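Local coordinates for protein Aureochrome1 (Vaucheria frigida, PDB 3UE6) that binds flavin mononucleotide in a PAS/LOV domain and serves as a blue-light photoreceptor, at residues Thr71-Leu75 with Asp76-Gly80. Sequence-based numbering, arbitrary orientation.
Sequences TGYSL and DQILG
The extended side chain of Gln77 reaches back alongside the start of the short helix 75-78, and its amide OE1 accepts a hydrogen bond from Ser74 N (3.2 Å). The N-H points fairly straight at the oxygen, 160°, but comes from above the carbonyl plane rather than along a lone pair. The same OE1 lies at the edge of the Tyr73 ring, close to its plane and nearest CD1; ring and amide planes are 66° apart. In the single helical turn that follows, Leu79 N donates to Leu75 O over 2.9 Å. Buried Ile78 packs its CG1 against Tyr73 CB at 3.7 Å. Further along, Leu75 CD1 meets Leu79 CG, also at 3.7 Å; with CG of Leu79 anti to its carbonyl carbon (chi1 -71°), the branch is laid against Leu75. A serine in place of Leu79 would probably leave Leu75 CD1 without this apolar neighbour and open a gap at the end of the helix. Outside the turn, Phe85 meets the Tyr73 ring edge-to-face, while Ile78 rests on Phe67 and Leu68 of helix 65-71 and on Ile60. Ser74 sits at the N-cap without a side-chain cap, its N held by Gln77 as in one half of a capping box. Gly72, with positive phi, is the first residue beyond helix 65-71. This is a short connection between consecutive helices of the PAS/LOV fold, the Thr71 side chain about 7 Å from the bound FMN.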
loop_
_atom_site.group_PDB
_atom_site.type_symbol
_atom_site.label_atom_id
_atom_site.label_comp_id
_atom_site.label_asym_id
_atom_site.label_seq_id
_atom_site.Cartn_x
_atom_site.Cartn_y
_atom_site.Cartn_z
ATOM N N THR A 71 14.679 -3.556 10.576
ATOM C CA THR A 71 15.233 -4.887 10.356
ATOM C C THR A 71 16.761 -4.887 10.276
ATOM O O THR A 71 17.413 -5.844 10.698
ATOM C CB THR A 71 14.663 -5.526 9.077
ATOM O OG1 THR A 71 14.905 -4.661 7.961
ATOM C CG2 THR A 71 13.170 -5.757 9.225
ATOM N N GLY A 72 17.326 -3.819 9.724
ATOM C CA GLY A 72 18.765 -3.702 9.597
ATOM C C GLY A 72 19.295 -4.116 8.237
ATOM O O GLY A 72 20.507 -4.161 8.024
ATOM N N TYR A 73 18.386 -4.420 7.318
ATOM C CA TYR A 73 18.755 -4.827 5.965
ATOM C C TYR A 73 18.733 -3.648 5.009
ATOM O O TYR A 73 18.018 -2.675 5.234
ATOM C CB TYR A 73 17.781 -5.882 5.441
ATOM C CG TYR A 73 17.886 -7.214 6.136
ATOM C CD1 TYR A 73 18.808 -8.159 5.720
ATOM C CD2 TYR A 73 17.063 -7.528 7.206
ATOM C CE1 TYR A 73 18.915 -9.383 6.349
ATOM C CE2 TYR A 73 17.156 -8.750 7.848
ATOM C CZ TYR A 73 18.085 -9.674 7.414
ATOM O OH TYR A 73 18.187 -10.889 8.044
ATOM N N SER A 74 19.507 -3.735 3.935
ATOM C CA SER A 74 19.418 -2.724 2.896
ATOM C C SER A 74 18.384 -3.170 1.877
ATOM O O SER A 74 18.091 -4.360 1.757
ATOM C CB SER A 74 20.774 -2.491 2.227
ATOM O OG SER A 74 20.928 -3.308 1.077
ATOM N N LEU A 75 17.835 -2.221 1.128
ATOM C CA LEU A 75 16.705 -2.491 0.239
ATOM C C LEU A 75 16.950 -3.513 -0.875
ATOM O O LEU A 75 16.079 -4.341 -1.158
ATOM C CB LEU A 75 16.189 -1.183 -0.370
ATOM C CG LEU A 75 15.352 -1.311 -1.643
ATOM C CD1 LEU A 75 13.944 -1.784 -1.316
ATOM C CD2 LEU A 75 15.317 0.008 -2.399
ATOM N N ASP A 76 18.117 -3.466 -1.506
ATOM C CA ASP A 76 18.390 -4.380 -2.609
ATOM C C ASP A 76 18.359 -5.834 -2.146
ATOM O O ASP A 76 17.773 -6.692 -2.809
ATOM C CB ASP A 76 19.743 -4.060 -3.247
ATOM C CG ASP A 76 19.794 -2.665 -3.837
ATOM O OD1 ASP A 76 18.725 -2.133 -4.203
ATOM O OD2 ASP A 76 20.904 -2.099 -3.935
ATOM N N GLN A 77 18.958 -6.099 -0.990
ATOM C CA GLN A 77 18.985 -7.448 -0.442
ATOM C C GLN A 77 17.565 -7.909 -0.148
ATOM O O GLN A 77 17.206 -9.061 -0.388
ATOM C CB GLN A 77 19.830 -7.495 0.832
ATOM C CG GLN A 77 20.333 -6.136 1.293
ATOM C CD GLN A 77 21.310 -6.237 2.447
ATOM O OE1 GLN A 77 20.927 -6.548 3.575
ATOM N NE2 GLN A 77 22.582 -5.975 2.170
ATOM N N ILE A 78 16.761 -6.988 0.373
ATOM C CA ILE A 78 15.371 -7.264 0.704
ATOM C C ILE A 78 14.544 -7.618 -0.530
ATOM O O ILE A 78 13.679 -8.491 -0.473
ATOM C CB ILE A 78 14.715 -6.067 1.418
ATOM C CG1 ILE A 78 15.067 -6.078 2.907
ATOM C CG2 ILE A 78 13.206 -6.091 1.222
ATOM C CD1 ILE A 78 14.344 -5.020 3.713
ATOM N N LEU A 79 14.805 -6.932 -1.639
ATOM C CA LEU A 79 14.017 -7.135 -2.854
ATOM C C LEU A 79 14.123 -8.544 -3.443
ATOM O O LEU A 79 15.199 -9.142 -3.470
ATOM C CB LEU A 79 14.399 -6.098 -3.915
ATOM C CG LEU A 79 13.952 -4.659 -3.648
ATOM C CD1 LEU A 79 14.707 -3.688 -4.543
ATOM C CD2 LEU A 79 12.450 -4.518 -3.843
ATOM N N GLY A 80 12.990 -9.058 -3.919
ATOM C CA GLY A 80 12.926 -10.360 -4.559
ATOM C C GLY A 80 13.012 -11.529 -3.593
ATOM O O GLY A 80 13.141 -12.678 -4.015
#